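PDB 4MMO: Sso-CP2 metallo-carboxypetidase from Sulfolobus solfataricus, which probably acts as a zinc-dependent carboxypeptidase of the M20 family, removing residues from the C-terminal end of peptides. Local coordinates for residues S159-A165 / D394-G400; P173-V179 / P371-S377; T354-M359 / F430-Y434; S362-Y367 / A423-E429. All blocks are in the same frame, centred on the assembly; numbering follows the deposited sequence.

Overall arrangement
All four contacts lie on the same side of the chain's centre, in the zinc-binding part of the M20 fold. Contact 1 pairs two parallel strands and carries Glu163, whose side chain is about 2 Å from the zinc ion. Contact 2, its centre 9 Å away, is nested in the loop closed by contact 1 and joins it through Ser397 N and Val176 O, 2.8 Å apart. Contacts 3 and 4, centres 10 Å apart, are successive parts of one interface between helices 354-367 and 417-433. Met359 of contact 3 packs on Ile161, Ala398 and Ile399 of contact 1 and on Ile175 of contact 2, linking the helix pair to both strand pairs.

Contact 1. Residues S159-A165 / D394-G400; sequences SVIMEGA and DAVSAIG
Ile161 lays its CG2 against CG1 of Val396 at 3.7 Å, both in the p rotamer; beta-branched residues favour the extended backbone, and here they share one apolar face. On the other face Val160 CG1 meets Ala395 CB at 3.3 Å, the small alanine accommodating this close approach. The backbones are extended and parallel, in register Val160 with Ala395 (CA to CA 4.9 Å) and Ile161 with Val396 (CA to CA 5.1 Å). Hydrogen bonds alternate as parallel pairing requires: Val160 N to Asp394 O, 3.0 Å; Val396 N to Val160 O, 3.2 Å; Met162 N to Val396 O, 2.8 Å. Beyond the strands, Gly164 N makes a weak bond of 3.3 Å to Ser397 OG, and Ala165 N donates to Ile399 O at 2.9 Å. Gly164 has phi/psi 115/-176, and a CB there would clash with Ile399 O, so glycine is needed. Just before Gly164, Glu163 points away from 394-400 and binds zinc with His71 and Asp104, a metal ligand carried in the loop that follows strand 159-161. Strand 65-71 flanks 159-161 on its other side, helix 354-367 covers the Ile161 and Val396 face, and helix 383-389 packs against Met162 and Ala395.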
loop_
_atom_site.group_PDB
_atom_site.type_symbol
_atom_site.label_atom_id
_atom_site.label_comp_id
_atom_site.label_asym_id
_atom_site.label_seq_id
_atom_site.Cartn_x
_atom_site.Cartn_y
_atom_site.Cartn_z
ATOM N N SER A 159 28.259 29.114 18.957
ATOM C CA SER A 159 26.859 28.721 19.024
ATOM C C SER A 159 26.278 28.568 17.630
ATOM O O SER A 159 26.858 29.028 16.649
ATOM C CB SER A 159 26.049 29.747 19.815
ATOM O OG SER A 159 26.047 31.003 19.164
ATOM N N VAL A 160 25.122 27.918 17.560
ATOM C CA VAL A 160 24.458 27.676 16.298
ATOM C C VAL A 160 22.957 27.866 16.432
ATOM O O VAL A 160 22.362 27.479 17.439
ATOM C CB VAL A 160 24.756 26.248 15.776
ATOM C CG1 VAL A 160 24.394 25.201 16.826
ATOM C CG2 VAL A 160 24.021 25.978 14.472
ATOM N N ILE A 161 22.348 28.472 15.416
ATOM C CA ILE A 161 20.895 28.515 15.325
ATOM C C ILE A 161 20.432 27.710 14.111
ATOM O O ILE A 161 20.969 27.847 13.010
ATOM C CB ILE A 161 20.339 29.963 15.307
ATOM C CG1 ILE A 161 20.839 30.746 14.092
ATOM C CG2 ILE A 161 20.724 30.689 16.611
ATOM C CD1 ILE A 161 20.089 32.046 13.868
ATOM N N MET A 162 19.449 26.845 14.333
ATOM C CA MET A 162 18.953 25.966 13.286
ATOM C C MET A 162 17.963 26.719 12.397
ATOM O O MET A 162 17.920 27.949 12.432
ATOM C CB MET A 162 18.331 24.716 13.905
ATOM C CG MET A 162 19.314 23.881 14.707
ATOM S SD MET A 162 20.789 23.403 13.775
ATOM C CE MET A 162 20.043 22.412 12.473
ATOM N N GLU A 163 17.181 25.991 11.600
ATOM C CA GLU A 163 16.391 26.614 10.538
ATOM C C GLU A 163 15.375 27.617 11.093
ATOM O O GLU A 163 14.990 28.566 10.407
ATOM C CB GLU A 163 15.718 25.551 9.639
ATOM C CG GLU A 163 14.373 25.002 10.110
ATOM C CD GLU A 163 13.674 24.152 9.040
ATOM O OE1 GLU A 163 12.585 24.543 8.575
ATOM O OE2 GLU A 163 14.201 23.095 8.641
ATOM N N GLY A 164 14.962 27.412 12.338
ATOM C CA GLY A 164 14.052 28.327 13.004
ATOM C C GLY A 164 12.706 27.708 13.322
ATOM O O GLY A 164 12.480 26.521 13.077
ATOM N N ALA A 165 11.806 28.521 13.866
ATOM C CA ALA A 165 10.502 28.044 14.305
ATOM C C ALA A 165 9.482 29.163 14.191
ATOM O O ALA A 165 9.762 30.306 14.550
ATOM C CB ALA A 165 10.583 27.545 15.742
ATOM N N ASP A 394 25.830 24.779 22.374
ATOM C CA ASP A 394 24.876 25.877 22.460
ATOM C C ASP A 394 24.125 25.999 21.144
ATOM O O ASP A 394 24.543 26.727 20.241
ATOM C CB ASP A 394 25.586 27.190 22.806
ATOM C CG ASP A 394 26.263 27.147 24.171
ATOM O OD1 ASP A 394 25.857 26.318 25.009
ATOM O OD2 ASP A 394 27.198 27.940 24.408
ATOM N N ALA A 395 23.020 25.266 21.047
ATOM C CA ALA A 395 22.206 25.243 19.841
ATOM C C ALA A 395 20.744 25.502 20.176
ATOM O O ALA A 395 20.255 25.090 21.223
ATOM C CB ALA A 395 22.356 23.906 19.130
ATOM N N VAL A 396 20.056 26.188 19.271
ATOM C CA VAL A 396 18.639 26.486 19.429
ATOM C C VAL A 396 17.985 26.594 18.052
ATOM O O VAL A 396 18.658 26.867 17.058
ATOM C CB VAL A 396 18.434 27.813 20.198
ATOM C CG1 VAL A 396 19.064 28.973 19.445
ATOM C CG2 VAL A 396 16.953 28.078 20.462
ATOM N N SER A 397 16.678 26.365 18.000
ATOM C CA SER A 397 15.906 26.616 16.794
ATOM C C SER A 397 14.833 27.648 17.097
ATOM O O SER A 397 13.850 27.362 17.784
ATOM C CB SER A 397 15.272 25.332 16.269
ATOM O OG SER A 397 14.685 25.556 14.997
ATOM N N ALA A 398 15.035 28.854 16.580
ATOM C CA ALA A 398 14.126 29.957 16.832
ATOM C C ALA A 398 14.286 31.013 15.754
ATOM O O ALA A 398 15.291 31.024 15.046
ATOM C CB ALA A 398 14.421 30.555 18.171
ATOM N N ILE A 399 13.320 31.928 15.709
ATOM C CA ILE A 399 13.117 32.892 14.623
ATOM C C ILE A 399 12.353 32.201 13.506
ATOM O O ILE A 399 12.757 31.141 13.033
ATOM C CB ILE A 399 14.418 33.513 14.067
ATOM C CG1 ILE A 399 15.252 34.120 15.201
ATOM C CG2 ILE A 399 14.082 34.577 13.027
ATOM C CD1 ILE A 399 16.650 34.536 14.787
ATOM N N GLY A 400 11.240 32.799 13.095
ATOM C CA GLY A 400 10.410 32.221 12.055
ATOM C C GLY A 400 9.522 33.234 11.367
ATOM O O GLY A 400 8.813 34.006 12.017
#

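Contact 2. Residues P173-V179 / P371-S377; sequences PQIVLGV and PQVIPNS
Pro371 opens 371-377 with its CB 4.1 Å from Ile175 CG1; lacking an amide hydrogen, it suits a place just before the pairing. Gln372 N donates to Pro173 O at 3.0 Å, and Gln372 O accepts from Ile175 N at 2.8 Å. Val373, chi1 t, turns to the face of Ile175, CG2 to Ile175 CB 4.1 Å, while its CG1 meets Leu177 CD1 at 4.0 Å. Ile374 returns to the face of Gln174 and Val176: its CG1 lies 4.0 Å from Val176 CG2, its N donates to Ile175 O and its O accepts from Leu177 N, each at 3.0 Å. Pro375, phi/psi -70/-22, breaks the extended course, as does Leu177 opposite it in the register, at -101/22. Asn376 CA lies 3.9 Å from Gly178 CA, where any CB would clash with Pro375 O. Ser377 N closes the pairing on Gly178 O, 3.1 Å. The result is a short two-stranded parallel sheet, 174-176 with 372-374, axes 4.7 Å apart and crossing at -18°, the slight twist of parallel beta pairing.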
loop_
_atom_site.group_PDB
_atom_site.type_symbol
_atom_site.label_atom_id
_atom_site.label_comp_id
_atom_site.label_asym_id
_atom_site.label_seq_id
_atom_site.Cartn_x
_atom_site.Cartn_y
_atom_site.Cartn_z
ATOM N N PRO A 173 5.858 33.482 19.661
ATOM C CA PRO A 173 7.056 32.882 19.065
ATOM C C PRO A 173 7.477 31.619 19.810
ATOM O O PRO A 173 7.212 31.504 21.009
ATOM C CB PRO A 173 8.112 33.979 19.214
ATOM C CG PRO A 173 7.634 34.821 20.356
ATOM C CD PRO A 173 6.140 34.791 20.278
ATOM N N GLN A 174 8.116 30.688 19.103
ATOM C CA GLN A 174 8.528 29.417 19.691
ATOM C C GLN A 174 10.044 29.263 19.733
ATOM O O GLN A 174 10.748 29.629 18.792
ATOM C CB GLN A 174 7.904 28.252 18.924
ATOM C CG GLN A 174 6.393 28.181 19.065
ATOM C CD GLN A 174 5.797 27.005 18.335
ATOM O OE1 GLN A 174 5.139 26.158 18.936
ATOM N NE2 GLN A 174 6.016 26.948 17.025
ATOM N N ILE A 175 10.528 28.725 20.847
ATOM C CA ILE A 175 11.944 28.456 21.049
ATOM C C ILE A 175 12.080 26.956 21.251
ATOM O O ILE A 175 11.463 26.387 22.154
ATOM C CB ILE A 175 12.498 29.177 22.300
ATOM C CG1 ILE A 175 12.126 30.665 22.295
ATOM C CG2 ILE A 175 14.008 28.996 22.401
ATOM C CD1 ILE A 175 12.720 31.460 21.170
ATOM N N VAL A 176 12.885 26.318 20.410
ATOM C CA VAL A 176 12.988 24.865 20.406
ATOM C C VAL A 176 14.427 24.426 20.663
ATOM O O VAL A 176 15.341 24.780 19.916
ATOM C CB VAL A 176 12.476 24.298 19.079
ATOM C CG1 VAL A 176 12.409 22.780 19.132
ATOM C CG2 VAL A 176 11.096 24.886 18.761
ATOM N N LEU A 177 14.612 23.643 21.720
ATOM C CA LEU A 177 15.941 23.313 22.221
ATOM C C LEU A 177 16.420 21.928 21.797
ATOM O O LEU A 177 17.289 21.348 22.449
ATOM C CB LEU A 177 15.946 23.389 23.750
ATOM C CG LEU A 177 15.362 24.664 24.358
ATOM C CD1 LEU A 177 15.520 24.640 25.869
ATOM C CD2 LEU A 177 16.023 25.898 23.771
ATOM N N GLY A 178 15.860 21.392 20.718
ATOM C CA GLY A 178 16.273 20.079 20.262
ATOM C C GLY A 178 15.389 19.463 19.197
ATOM O O GLY A 178 14.478 20.100 18.675
ATOM N N VAL A 179 15.674 18.207 18.874
ATOM C CA VAL A 179 14.896 17.456 17.899
ATOM C C VAL A 179 14.897 15.976 18.243
ATOM O O VAL A 179 15.809 15.482 18.904
ATOM C CB VAL A 179 15.479 17.596 16.479
ATOM C CG1 VAL A 179 15.427 19.035 16.015
ATOM C CG2 VAL A 179 16.914 17.080 16.434
ATOM N N PRO A 371 7.451 34.017 25.002
ATOM C CA PRO A 371 7.889 32.942 24.103
ATOM C C PRO A 371 7.643 31.554 24.682
ATOM O O PRO A 371 7.889 31.330 25.865
ATOM C CB PRO A 371 9.397 33.185 23.969
ATOM C CG PRO A 371 9.590 34.617 24.308
ATOM C CD PRO A 371 8.563 34.921 25.351
ATOM N N GLN A 372 7.167 30.635 23.848
ATOM C CA GLN A 372 6.925 29.265 24.277
ATOM C C GLN A 372 8.158 28.407 24.007
ATOM O O GLN A 372 8.609 28.286 22.870
ATOM C CB GLN A 372 5.699 28.701 23.562
ATOM C CG GLN A 372 4.433 29.506 23.818
ATOM C CD GLN A 372 4.088 29.590 25.294
ATOM O OE1 GLN A 372 3.789 28.577 25.930
ATOM N NE2 GLN A 372 4.149 30.798 25.853
ATOM N N VAL A 373 8.694 27.824 25.073
ATOM C CA VAL A 373 9.961 27.107 25.032
ATOM C C VAL A 373 9.704 25.620 25.225
ATOM O O VAL A 373 9.151 25.215 26.250
ATOM C CB VAL A 373 10.904 27.595 26.161
ATOM C CG1 VAL A 373 12.291 26.972 26.031
ATOM C CG2 VAL A 373 11.009 29.111 26.153
ATOM N N ILE A 374 10.087 24.806 24.242
ATOM C CA ILE A 374 9.965 23.352 24.363
ATOM C C ILE A 374 11.338 22.692 24.244
ATOM O O ILE A 374 12.221 23.210 23.561
ATOM C CB ILE A 374 8.992 22.770 23.325
ATOM C CG1 ILE A 374 9.383 23.206 21.912
ATOM C CG2 ILE A 374 7.575 23.214 23.648
ATOM C CD1 ILE A 374 8.579 22.525 20.818
ATOM N N PRO A 375 11.528 21.549 24.922
ATOM C CA PRO A 375 12.855 20.924 24.967
ATOM C C PRO A 375 13.284 20.324 23.627
ATOM O O PRO A 375 14.479 20.140 23.394
ATOM C CB PRO A 375 12.689 19.829 26.023
ATOM C CG PRO A 375 11.240 19.493 25.995
ATOM C CD PRO A 375 10.522 20.766 25.663
ATOM N N ASN A 376 12.317 20.025 22.765
ATOM C CA ASN A 376 12.598 19.516 21.424
ATOM C C ASN A 376 11.327 19.476 20.597
ATOM O O ASN A 376 10.227 19.450 21.146
ATOM C CB ASN A 376 13.209 18.115 21.481
ATOM C CG ASN A 376 12.279 17.100 22.119
ATOM O OD1 ASN A 376 12.297 16.904 23.335
ATOM N ND2 ASN A 376 11.462 16.445 21.299
ATOM N N SER A 377 11.480 19.473 19.277
ATOM C CA SER A 377 10.340 19.363 18.378
ATOM C C SER A 377 9.909 17.906 18.266
ATOM O O SER A 377 10.676 16.995 18.581
ATOM C CB SER A 377 10.698 19.907 16.996
ATOM O OG SER A 377 11.847 19.258 16.478
#

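Contact 3. Residues T354-M359 / F430-Y434; sequences TVVKAM and FLKLY
Residues 354-359 open helix 354-367, with hydrogen bonds from Ala358 N to Thr354 O, 2.7 Å, and Met359 N to Val355 O, 3.0 Å; 430-434 lies at the C-terminal part of helix 417-433, with Tyr434 N bonded to Phe430 O at 2.9 Å. The closest backbone approaches are Ala358 to Tyr434, CA atoms 5.1 Å apart, and Met359 to Phe430, 5.7 Å. Such proximity calls for a small residue: Ala358 CB is 3.7 Å from Tyr434 CA and 3.8 Å from Phe430 CD1, while Ala358 O touches Leu433 CD2 at 3.6 Å. Phe430 leaves its helix sideways, chi1 t bringing its ring nearer. Met359, t/p/p, folds over one ring face, placing CE 3.5 Å and SD 4.2 Å from the Phe430 centroid, a CH-pi and Met-aromatic contact. Val355 CG2 meets the ring edge, 3.6 Å from Phe430 CZ. Tyr434, also t, sets CE1 3.9 Å from Val355 CB; its OH is hydrogen-bonded to Ser159 OG. Both helices rest on strand 159-161 through Val355, Met359 and Phe430 on Ile161. With no hydrogen bond between the segments, association rests on shape and dispersion, the flexible thioether of Met359 moulded onto an aromatic face.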
loop_
_atom_site.group_PDB
_atom_site.type_symbol
_atom_site.label_atom_id
_atom_site.label_comp_id
_atom_site.label_asym_id
_atom_site.label_seq_id
_atom_site.Cartn_x
_atom_site.Cartn_y
_atom_site.Cartn_z
ATOM N N THR A 354 23.599 31.238 26.538
ATOM C CA THR A 354 23.381 32.633 26.184
ATOM C C THR A 354 22.621 32.774 24.861
ATOM O O THR A 354 21.813 33.695 24.701
ATOM C CB THR A 354 24.708 33.398 26.094
ATOM O OG1 THR A 354 25.615 32.678 25.255
ATOM C CG2 THR A 354 25.324 33.555 27.478
ATOM N N VAL A 355 22.871 31.874 23.912
ATOM C CA VAL A 355 22.191 31.972 22.624
ATOM C C VAL A 355 20.695 31.785 22.845
ATOM O O VAL A 355 19.884 32.506 22.263
ATOM C CB VAL A 355 22.751 30.983 21.549
ATOM C CG1 VAL A 355 22.478 29.526 21.914
ATOM C CG2 VAL A 355 22.162 31.307 20.180
ATOM N N VAL A 356 20.326 30.855 23.722
ATOM C CA VAL A 356 18.912 30.649 24.029
ATOM C C VAL A 356 18.353 31.876 24.738
ATOM O O VAL A 356 17.275 32.364 24.394
ATOM C CB VAL A 356 18.682 29.386 24.887
ATOM C CG1 VAL A 356 17.243 29.321 25.389
ATOM C CG2 VAL A 356 19.002 28.137 24.082
ATOM N N LYS A 357 19.096 32.372 25.721
ATOM C CA LYS A 357 18.676 33.541 26.483
ATOM C C LYS A 357 18.454 34.727 25.560
ATOM O O LYS A 357 17.404 35.360 25.604
ATOM C CB LYS A 357 19.720 33.889 27.549
ATOM C CG LYS A 357 19.632 33.030 28.801
ATOM C CD LYS A 357 20.869 33.185 29.674
ATOM C CE LYS A 357 20.590 32.792 31.117
ATOM N NZ LYS A 357 21.816 32.859 31.960
ATOM N N ALA A 358 19.444 35.014 24.718
ATOM C CA ALA A 358 19.338 36.104 23.749
ATOM C C ALA A 358 18.108 35.931 22.860
ATOM O O ALA A 358 17.470 36.903 22.460
ATOM C CB ALA A 358 20.594 36.172 22.899
ATOM N N MET A 359 17.771 34.682 22.567
ATOM C CA MET A 359 16.644 34.379 21.697
ATOM C C MET A 359 15.306 34.611 22.417
ATOM O O MET A 359 14.385 35.205 21.859
ATOM C CB MET A 359 16.757 32.931 21.219
ATOM C CG MET A 359 15.981 32.616 19.970
ATOM S SD MET A 359 16.543 33.476 18.479
ATOM C CE MET A 359 18.052 32.593 18.099
ATOM N N PHE A 430 18.082 39.804 18.232
ATOM C CA PHE A 430 18.827 38.642 18.695
ATOM C C PHE A 430 20.328 38.852 18.519
ATOM O O PHE A 430 21.109 38.526 19.409
ATOM C CB PHE A 430 18.383 37.367 17.977
ATOM C CG PHE A 430 19.387 36.255 18.060
ATOM C CD1 PHE A 430 19.568 35.555 19.244
ATOM C CD2 PHE A 430 20.167 35.924 16.963
ATOM C CE1 PHE A 430 20.505 34.539 19.330
ATOM C CE2 PHE A 430 21.106 34.911 17.044
ATOM C CZ PHE A 430 21.274 34.217 18.229
ATOM N N LEU A 431 20.725 39.411 17.380
ATOM C CA LEU A 431 22.139 39.609 17.072
ATOM C C LEU A 431 22.768 40.742 17.896
ATOM O O LEU A 431 23.972 40.748 18.129
ATOM C CB LEU A 431 22.325 39.901 15.578
ATOM C CG LEU A 431 22.015 38.780 14.568
ATOM C CD1 LEU A 431 22.042 39.336 13.161
ATOM C CD2 LEU A 431 22.998 37.628 14.686
ATOM N N LYS A 432 21.958 41.714 18.301
ATOM C CA LYS A 432 22.443 42.815 19.130
ATOM C C LYS A 432 22.679 42.327 20.552
ATOM O O LYS A 432 23.581 42.787 21.245
ATOM C CB LYS A 432 21.427 43.957 19.144
ATOM C CG LYS A 432 21.458 44.843 17.914
ATOM C CD LYS A 432 20.240 45.748 17.858
ATOM C CE LYS A 432 20.527 47.017 17.079
ATOM N NZ LYS A 432 19.280 47.677 16.608
ATOM N N LEU A 433 21.867 41.360 20.957
ATOM C CA LEU A 433 21.782 40.923 22.338
ATOM C C LEU A 433 22.740 39.772 22.650
ATOM O O LEU A 433 23.342 39.727 23.728
ATOM C CB LEU A 433 20.341 40.498 22.604
ATOM C CG LEU A 433 19.852 40.279 24.028
ATOM C CD1 LEU A 433 20.171 41.464 24.925
ATOM C CD2 LEU A 433 18.362 40.042 23.964
ATOM N N TYR A 434 22.886 38.848 21.704
ATOM C CA TYR A 434 23.759 37.688 21.887
ATOM C C TYR A 434 25.182 38.054 22.322
ATOM O O TYR A 434 25.718 37.451 23.254
ATOM C CB TYR A 434 23.807 36.843 20.609
ATOM C CG TYR A 434 24.812 35.714 20.661
ATOM C CD1 TYR A 434 24.711 34.711 21.616
ATOM C CD2 TYR A 434 25.858 35.648 19.755
ATOM C CE1 TYR A 434 25.626 33.677 21.667
ATOM C CE2 TYR A 434 26.776 34.613 19.795
ATOM C CZ TYR A 434 26.656 33.633 20.752
ATOM O OH TYR A 434 27.570 32.608 20.794
#

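Contact 4. Residues S362-Y367 / A423-E429; sequences SAKKVY and AIKHTEE
Van der Waals packing centres on Val366, chi1 t, which points from helix 362-367 at the backbone of helix 423-429: its CG2 lies 3.7 Å from His426 CA, 3.8 Å from Lys425 O and 4.0 Å from Glu429 CG. Ser362 is small enough for its CB to come within 3.7 Å of Glu429 CB, where the CA atoms are 5.3 Å apart; its hydroxyl bonds back to Ala358 O, one turn earlier. The aromatic pair is an offset edge-to-face arrangement, the edge of Tyr367 (chi1 m) directed at the face of His426 (chi1 t), with centroids 5.7 Å apart and planes at 87°. Tyr367 CE2 is 3.7 Å from His426 ND1, and Ala363 CA sits over a face of the imidazole. These residues join two helices of the zinc-binding part of the M20 fold, running roughly antiparallel at 138°, axes 8.7 Å apart; helix 102-121 packs beside 423-429, against Ile424 and Thr427. Polar links lie around this interface. A water bridges Tyr367 OH, 2.6 Å, to which it donates, and His426 ND1, 2.9 Å. At the more exposed margin, Lys365, t through chi3 and m at chi4, brings NZ 3.5 Å from Glu429 OE1 in a salt bridge.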
loop_
_atom_site.group_PDB
_atom_site.type_symbol
_atom_site.label_atom_id
_atom_site.label_comp_id
_atom_site.label_asym_id
_atom_site.label_seq_id
_atom_site.Cartn_x
_atom_site.Cartn_y
_atom_site.Cartn_z
ATOM N N SER A 362 14.907 38.583 22.989
ATOM C CA SER A 362 14.616 39.281 21.738
ATOM C C SER A 362 13.197 38.991 21.259
ATOM O O SER A 362 12.497 39.889 20.786
ATOM C CB SER A 362 15.623 38.895 20.649
ATOM O OG SER A 362 15.659 37.493 20.456
ATOM N N ALA A 363 12.770 37.739 21.385
ATOM C CA ALA A 363 11.433 37.352 20.937
ATOM C C ALA A 363 10.389 38.114 21.743
ATOM O O ALA A 363 9.386 38.589 21.215
ATOM C CB ALA A 363 11.237 35.854 21.099
ATOM N N LYS A 364 10.658 38.227 23.034
ATOM C CA LYS A 364 9.772 38.893 23.972
ATOM C C LYS A 364 9.622 40.373 23.626
ATOM O O LYS A 364 8.517 40.913 23.608
ATOM C CB LYS A 364 10.348 38.719 25.370
ATOM C CG LYS A 364 9.396 38.993 26.497
ATOM C CD LYS A 364 10.039 38.580 27.809
ATOM C CE LYS A 364 9.122 38.823 28.986
ATOM N NZ LYS A 364 7.882 38.012 28.882
ATOM N N LYS A 365 10.741 41.020 23.320
ATOM C CA LYS A 365 10.736 42.425 22.934
ATOM C C LYS A 365 9.989 42.681 21.620
ATOM O O LYS A 365 9.209 43.628 21.515
ATOM C CB LYS A 365 12.177 42.925 22.820
ATOM C CG LYS A 365 12.300 44.411 22.539
ATOM C CD LYS A 365 13.757 44.848 22.526
ATOM C CE LYS A 365 13.889 46.360 22.434
ATOM N NZ LYS A 365 13.170 46.916 21.254
ATOM N N VAL A 366 10.227 41.838 20.622
ATOM C CA VAL A 366 9.680 42.066 19.285
ATOM C C VAL A 366 8.194 41.732 19.195
ATOM O O VAL A 366 7.427 42.477 18.584
ATOM C CB VAL A 366 10.474 41.265 18.227
ATOM C CG1 VAL A 366 9.754 41.236 16.883
ATOM C CG2 VAL A 366 11.856 41.863 18.067
ATOM N N TYR A 367 7.792 40.619 19.802
ATOM C CA TYR A 367 6.423 40.129 19.670
ATOM C C TYR A 367 5.536 40.561 20.832
ATOM O O TYR A 367 4.312 40.561 20.716
ATOM C CB TYR A 367 6.415 38.604 19.526
ATOM C CG TYR A 367 7.042 38.135 18.235
ATOM C CD1 TYR A 367 6.311 38.119 17.053
ATOM C CD2 TYR A 367 8.370 37.725 18.190
ATOM C CE1 TYR A 367 6.881 37.699 15.864
ATOM C CE2 TYR A 367 8.948 37.304 17.006
ATOM C CZ TYR A 367 8.199 37.294 15.846
ATOM O OH TYR A 367 8.768 36.874 14.664
ATOM N N ALA A 423 10.136 38.968 11.739
ATOM C CA ALA A 423 11.194 37.968 11.787
ATOM C C ALA A 423 12.555 38.624 11.586
ATOM O O ALA A 423 13.512 38.316 12.300
ATOM C CB ALA A 423 10.957 36.881 10.741
ATOM N N ILE A 424 12.637 39.523 10.607
ATOM C CA ILE A 424 13.841 40.321 10.398
ATOM C C ILE A 424 14.180 41.043 11.700
ATOM O O ILE A 424 15.327 41.066 12.144
ATOM C CB ILE A 424 13.635 41.370 9.278
ATOM C CG1 ILE A 424 13.414 40.675 7.932
ATOM C CG2 ILE A 424 14.837 42.315 9.182
ATOM C CD1 ILE A 424 12.922 41.594 6.825
ATOM N N LYS A 425 13.147 41.613 12.306
ATOM C CA LYS A 425 13.266 42.399 13.523
ATOM C C LYS A 425 13.750 41.539 14.692
ATOM O O LYS A 425 14.652 41.933 15.432
ATOM C CB LYS A 425 11.900 43.007 13.815
ATOM C CG LYS A 425 11.839 44.055 14.886
ATOM C CD LYS A 425 10.452 44.667 14.845
ATOM C CE LYS A 425 10.171 45.593 16.005
ATOM N NZ LYS A 425 8.765 46.078 15.926
ATOM N N HIS A 426 13.150 40.361 14.843
ATOM C CA HIS A 426 13.564 39.392 15.852
ATOM C C HIS A 426 15.038 39.034 15.700
ATOM O O HIS A 426 15.760 38.909 16.689
ATOM C CB HIS A 426 12.703 38.131 15.754
ATOM C CG HIS A 426 12.951 37.134 16.840
ATOM N ND1 HIS A 426 12.326 35.903 16.876
ATOM C CD2 HIS A 426 13.744 37.176 17.939
ATOM C CE1 HIS A 426 12.726 35.234 17.938
ATOM N NE2 HIS A 426 13.592 35.985 18.602
ATOM N N THR A 427 15.489 38.878 14.461
ATOM C CA THR A 427 16.869 38.484 14.213
ATOM C C THR A 427 17.823 39.607 14.596
ATOM O O THR A 427 18.879 39.364 15.180
ATOM C CB THR A 427 17.107 38.132 12.732
ATOM O OG1 THR A 427 16.184 37.115 12.316
ATOM C CG2 THR A 427 18.541 37.650 12.523
ATOM N N GLU A 428 17.450 40.832 14.235
ATOM C CA GLU A 428 18.237 42.016 14.563
ATOM C C GLU A 428 18.450 42.122 16.068
ATOM O O GLU A 428 19.584 42.218 16.535
ATOM C CB GLU A 428 17.548 43.277 14.036
ATOM C CG GLU A 428 17.795 43.534 12.557
ATOM C CD GLU A 428 16.916 44.633 11.980
ATOM O OE1 GLU A 428 15.906 45.005 12.614
ATOM O OE2 GLU A 428 17.231 45.121 10.879
ATOM N N GLU A 429 17.357 42.088 16.825
ATOM C CA GLU A 429 17.437 42.151 18.280
ATOM C C GLU A 429 18.238 40.982 18.833
ATOM O O GLU A 429 19.001 41.145 19.786
ATOM C CB GLU A 429 16.042 42.170 18.904
ATOM C CG GLU A 429 15.405 43.550 18.960
ATOM C CD GLU A 429 16.194 44.522 19.822
ATOM O OE1 GLU A 429 16.060 45.745 19.609
ATOM O OE2 GLU A 429 16.947 44.063 20.710
HETATM O O HOH W 1 10.354 34.852 15.056
#